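Local coordinates for YfkN protein (Bacillus subtilis subsp. subtilis, PDB 3GVE), which belongs to the calcineurin-like metallophosphoesterase family and holds a two-metal centre, occupied here by a manganese and a magnesium ion, at residues D19-M24 with H249-F254; L65-P70 with F111-D116. All coordinates share one frame; numbering follows the deposited sequence. Where two conformers were deposited one is given.

Interaction 1: residues D19-M24 with H249-F254; sequences DIHANM and HQHGLF. With MN (manganese (II) ion), chain C; MG (magnesium ion), chain D.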
# COMPACT_ATOMS: atom_id res chain seq x y z
N ASP A 19 10.19 6.06 -5.26
CA ASP A 19 9.02 5.27 -4.91
C ASP A 19 7.70 6.04 -5.12
O ASP A 19 6.77 5.96 -4.34
CB ASP A 19 9.15 4.69 -3.48
CG ASP A 19 10.27 3.68 -3.38
OD1 ASP A 19 10.00 2.48 -3.59
OD2 ASP A 19 11.42 4.10 -3.09
N ILE A 20 7.57 6.75 -6.26
CA ILE A 20 6.40 7.57 -6.60
C ILE A 20 5.21 6.64 -6.85
O ILE A 20 4.07 7.00 -6.54
CB ILE A 20 6.73 8.47 -7.83
CG1 ILE A 20 7.66 9.57 -7.44
CG2 ILE A 20 5.46 9.05 -8.40
CD1 ILE A 20 7.24 10.50 -6.56
N HIS A 21 5.47 5.48 -7.42
CA HIS A 21 4.51 4.39 -7.61
C HIS A 21 3.29 4.88 -8.40
O HIS A 21 2.15 4.61 -8.05
CB HIS A 21 4.14 3.76 -6.26
CG HIS A 21 5.14 2.76 -5.76
ND1 HIS A 21 5.36 1.56 -6.38
CD2 HIS A 21 6.01 2.81 -4.72
CE1 HIS A 21 6.30 0.90 -5.74
NE2 HIS A 21 6.72 1.63 -4.73
N ALA A 22 3.57 5.62 -9.47
CA ALA A 22 2.55 6.06 -10.45
C ALA A 22 1.54 7.06 -9.91
O ALA A 22 0.56 7.37 -10.55
CB ALA A 22 1.82 4.85 -11.09
N ASN A 23 1.82 7.58 -8.73
CA ASN A 23 0.99 8.65 -8.15
C ASN A 23 1.36 10.02 -8.73
O ASN A 23 2.10 10.78 -8.14
CB ASN A 23 1.10 8.64 -6.61
CG ASN A 23 0.60 7.33 -6.00
OD1 ASN A 23 1.36 6.57 -5.42
ND2 ASN A 23 -0.65 7.07 -6.14
N MSE A 24 0.80 10.29 -9.90
CA MSE A 24 1.00 11.55 -10.62
C MSE A 24 0.17 12.65 -9.97
O MSE A 24 0.69 13.67 -9.57
CB MSE A 24 0.60 11.39 -12.09
CG MSE A 24 1.51 10.39 -12.84
SE MSE A 24 3.35 10.97 -13.02
CE MSE A 24 4.14 9.85 -11.57
N HIS A 249 13.37 2.35 -1.75
CA HIS A 249 12.92 0.98 -1.59
C HIS A 249 12.17 0.75 -0.27
O HIS A 249 11.12 0.17 -0.29
CB HIS A 249 14.08 0.00 -1.79
CG HIS A 249 13.67 -1.43 -1.75
ND1 HIS A 249 12.77 -1.97 -2.65
CD2 HIS A 249 14.05 -2.44 -0.93
CE1 HIS A 249 12.61 -3.26 -2.37
NE2 HIS A 249 13.37 -3.56 -1.33
N GLN A 250 12.73 1.19 0.85
CA GLN A 250 12.15 0.94 2.17
C GLN A 250 10.94 1.82 2.50
O GLN A 250 10.18 1.52 3.41
CB GLN A 250 13.20 1.09 3.27
CG GLN A 250 14.10 -0.11 3.43
CD GLN A 250 15.31 0.18 4.31
OE1 GLN A 250 15.75 1.30 4.43
NE2 GLN A 250 15.85 -0.87 4.90
N HIS A 251 10.75 2.89 1.75
CA HIS A 251 9.65 3.83 2.02
C HIS A 251 9.82 4.52 3.39
O HIS A 251 8.85 4.98 3.98
CB HIS A 251 8.27 3.14 1.89
CG HIS A 251 7.92 2.65 0.51
ND1 HIS A 251 6.63 2.40 0.13
CD2 HIS A 251 8.69 2.36 -0.57
CE1 HIS A 251 6.61 1.99 -1.13
NE2 HIS A 251 7.85 1.94 -1.58
N GLY A 252 11.06 4.61 3.87
CA GLY A 252 11.40 5.30 5.11
C GLY A 252 11.92 6.71 4.90
O GLY A 252 11.80 7.24 3.81
N LEU A 253 12.48 7.31 5.96
CA LEU A 253 13.02 8.65 5.91
C LEU A 253 14.49 8.62 6.21
O LEU A 253 14.91 7.98 7.20
CB LEU A 253 12.32 9.57 6.95
CG LEU A 253 10.79 9.68 6.82
CD1 LEU A 253 10.28 10.72 7.87
CD2 LEU A 253 10.36 10.05 5.47
N PHE A 254 15.27 9.35 5.45
CA PHE A 254 16.66 9.59 5.82
C PHE A 254 17.06 10.94 5.26
O PHE A 254 16.80 11.20 4.10
CB PHE A 254 17.62 8.49 5.34
CG PHE A 254 19.01 8.68 5.91
CD1 PHE A 254 19.35 8.14 7.14
CD2 PHE A 254 19.90 9.52 5.28
CE1 PHE A 254 20.59 8.38 7.70
CE2 PHE A 254 21.16 9.77 5.83
CZ PHE A 254 21.50 9.20 7.06
MN MN C . 8.47 0.97 -3.51
MG MG D . 11.33 -1.04 -4.34
O HOH W 1 11.65 4.79 -0.30
O HOH W 2 9.84 -0.44 -2.51
O HOH W 3 7.23 -0.89 -3.27

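Interaction 2: residues L65-P70 with F111-D116; sequences LIQGNP and FNYGLD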
# COMPACT_ATOMS: atom_id res chain seq x y z
N LEU A 65 8.62 3.78 -10.01
CA LEU A 65 7.96 4.94 -10.59
C LEU A 65 6.70 4.62 -11.41
O LEU A 65 5.70 5.31 -11.28
CB LEU A 65 8.97 5.68 -11.49
CG LEU A 65 8.40 6.79 -12.37
CD1 LEU A 65 7.94 7.95 -11.53
CD2 LEU A 65 9.47 7.24 -13.40
N ILE A 66 6.76 3.60 -12.24
CA ILE A 66 5.74 3.38 -13.25
C ILE A 66 4.63 2.41 -12.86
O ILE A 66 3.70 2.20 -13.62
CB ILE A 66 6.37 2.91 -14.59
CG1 ILE A 66 6.90 1.47 -14.47
CG2 ILE A 66 7.44 3.90 -15.04
CD1 ILE A 66 7.44 0.90 -15.79
N GLN A 67 4.73 1.82 -11.68
CA GLN A 67 3.80 0.80 -11.23
C GLN A 67 3.33 1.09 -9.82
O GLN A 67 4.06 1.62 -9.01
CB GLN A 67 4.51 -0.56 -11.24
CG GLN A 67 3.59 -1.75 -10.97
CD GLN A 67 3.29 -2.02 -9.50
OE1 GLN A 67 2.31 -2.68 -9.17
NE2 GLN A 67 4.13 -1.56 -8.63
N GLY A 68 2.09 0.72 -9.53
CA GLY A 68 1.60 0.74 -8.16
C GLY A 68 0.13 1.08 -7.97
O GLY A 68 -0.47 0.71 -6.99
N ASN A 69 -0.42 1.82 -8.92
CA ASN A 69 -1.83 2.24 -8.84
C ASN A 69 -2.56 2.02 -10.17
O ASN A 69 -1.96 1.54 -11.10
CB ASN A 69 -1.97 3.66 -8.28
CG ASN A 69 -1.52 4.76 -9.25
OD1 ASN A 69 -1.38 5.92 -8.87
ND2 ASN A 69 -1.35 4.40 -10.49
N PRO A 70 -3.84 2.36 -10.26
CA PRO A 70 -4.57 2.12 -11.51
C PRO A 70 -4.10 2.94 -12.72
O PRO A 70 -4.35 2.53 -13.83
CB PRO A 70 -6.02 2.43 -11.14
CG PRO A 70 -6.08 2.04 -9.70
CD PRO A 70 -4.77 2.52 -9.13
N PHE A 111 9.92 -3.94 -13.22
CA PHE A 111 9.96 -5.22 -13.91
C PHE A 111 8.65 -5.98 -13.90
O PHE A 111 8.54 -7.01 -14.52
CB PHE A 111 11.07 -6.08 -13.28
CG PHE A 111 12.45 -5.51 -13.48
CD1 PHE A 111 13.14 -5.75 -14.65
CD2 PHE A 111 13.02 -4.69 -12.53
CE1 PHE A 111 14.39 -5.20 -14.84
CE2 PHE A 111 14.25 -4.14 -12.73
CZ PHE A 111 14.94 -4.39 -13.87
N ASN A 112 7.66 -5.47 -13.17
CA ASN A 112 6.39 -6.18 -12.95
C ASN A 112 5.60 -6.46 -14.23
O ASN A 112 4.82 -7.38 -14.28
CB ASN A 112 5.45 -5.40 -12.01
CG ASN A 112 5.90 -5.33 -10.55
OD1 ASN A 112 5.24 -4.66 -9.78
ND2 ASN A 112 6.97 -6.00 -10.17
N TYR A 113 5.79 -5.63 -15.25
CA TYR A 113 5.02 -5.75 -16.49
C TYR A 113 5.84 -6.36 -17.63
O TYR A 113 5.43 -6.34 -18.78
CB TYR A 113 4.46 -4.39 -16.88
CG TYR A 113 3.46 -3.83 -15.89
CD1 TYR A 113 2.56 -4.67 -15.25
CD2 TYR A 113 3.40 -2.49 -15.60
CE1 TYR A 113 1.65 -4.19 -14.35
CE2 TYR A 113 2.47 -2.00 -14.69
CZ TYR A 113 1.60 -2.86 -14.08
OH TYR A 113 0.69 -2.36 -13.19
N GLY A 114 7.00 -6.91 -17.28
CA GLY A 114 7.83 -7.59 -18.26
C GLY A 114 8.93 -6.73 -18.84
O GLY A 114 8.88 -5.53 -18.79
N LEU A 115 9.93 -7.38 -19.43
CA LEU A 115 11.10 -6.70 -19.96
C LEU A 115 10.79 -5.84 -21.19
O LEU A 115 11.37 -4.79 -21.36
CB LEU A 115 12.20 -7.71 -20.30
CG LEU A 115 12.87 -8.39 -19.08
CD1 LEU A 115 13.69 -9.61 -19.51
CD2 LEU A 115 13.78 -7.40 -18.33
N ASP A 116 9.88 -6.29 -22.05
CA ASP A 116 9.60 -5.53 -23.27
C ASP A 116 8.92 -4.20 -22.95
O ASP A 116 9.29 -3.18 -23.50
CB ASP A 116 8.76 -6.34 -24.26
CG ASP A 116 9.51 -7.51 -24.87
OD1 ASP A 116 10.75 -7.55 -24.82
OD2 ASP A 116 8.83 -8.38 -25.41
O HOH W 4 0.43 -4.03 -11.10
O HOH W 5 0.44 0.00 -11.70

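Interaction 1: residues D19-M24 with H249-F254
D19, H21 and H251 meet at a single manganese ion, which takes up the space between the two segments. D19 gives OD1 at 2.1 Å from the manganese, while H21 and H251 each offer their NE2. D64, from outside the two segments, adds another ligand, and two waters complete a shell of six. Because both atoms bind the same metal, D19 OD1 and H251 NE2 come within 3.0 Å without a hydrogen bond between them; the carboxylate and the H251 ring are turned 66° apart. The H21 and H251 rings likewise meet rim to rim, neither lying over the face of the other.

H249 faces the second ion. Its CG stands anti to the backbone N (chi1 -175°), a turn that brings H249 ND1 to 2.4 Å from the magnesium. One water bridges the two metals, as does D64, and that water also lies 2.6 Å from H249 O and can donate to it, though its acceptors outnumber its protons.

The other carboxylate oxygen of D19, OD2, reaches the backbone of the partner segment. H249 N donates to D19 OD2 at 2.9 Å, reaching it on the syn side, 23° out of the carboxylate plane. Another water donates to the same oxygen and accepts from H251 N, so D19 holds the backbone of the metal-binding loop as well as the metal. Further out, H21 ND1 is bonded to the backbone of Q67 and H249 NE2 to E229, which, with the metal bonds, should hold both rings in their rotation; N108 and H216 supply more ligands to the magnesium. The paired Asp-x-His and His-x-His sequences, on loops that follow strands 9-17 and 244-247, are the signature of the dinuclear metal centre in calcineurin-like phosphoesterases.

Interaction 2: residues L65-P70 with F111-D116
Q67 extends with CG anti to its own N (chi1 -172°), which places CG beside Y113 OH, and the bend at chi2 (-82°) lays CD and the amide against N112 OD1. Those two neighbours both have CG beside the backbone N, and their side chains converge on Q67 from the other segment. Q67 thus crosses each partner at about a right angle.

Against N112 the meeting is of two amides with planes 69° apart: OD1 of N112 lies 3.3 Å from Q67 CD. The Q67 NE2 to N112 OD1 distance of 3.5 Å comes with a poor angle and makes no hydrogen bond. N112 OD1 is instead bonded to H109 ND1, and N112 ND2 to D179, so the Asn amide is held at both ends, by H109 just ahead of the segment and by D179 farther along the chain. Against Y113, the Q67 methylene CG comes to 3.7 Å from Y113 OH, approaching the ring obliquely.

The polar links between the segments run through water. One water joins Y113 OH, at 2.7 Å, to Q67 OE1, to which it donates. A second, at the edge of the Y113 ring and in its plane, lies 2.8 Å from Y113 OH, accepts from G68 N and donates to N69 O. The phenol thus ties the side chain of Q67 and the backbone of G68 and N69 into one hydrated network.

N69 and G114 stand at the N-cap positions of helices 70-85 and 115-123, so this partly exposed junction joins the loops entering the two helices; Y113 also rests on E73 and V76 of helix 70-85. Segment 65-70 follows strand 57-61, and its L65 packs on helix 91-98.

Interaction 1 is the more deeply placed, partly buried around the two ions, whereas interaction 2 is a surface contact with its centre about 14 Å from the centre of interaction 1. Their chemistry follows: coordination bonds and a direct hydrogen bond tie 19-24 to 249-254, while 65-70 and 111-116 meet through van der Waals contact and bridging waters. The two are joined by a probable hydrogen bond, H21 ND1 to Q67 O (2.9 Å), so Q67, whose side chain is central to interaction 2, probably also steadies a manganese ligand through its backbone oxygen. A22 and N69 touch as well. Loops furnish most of both contacts.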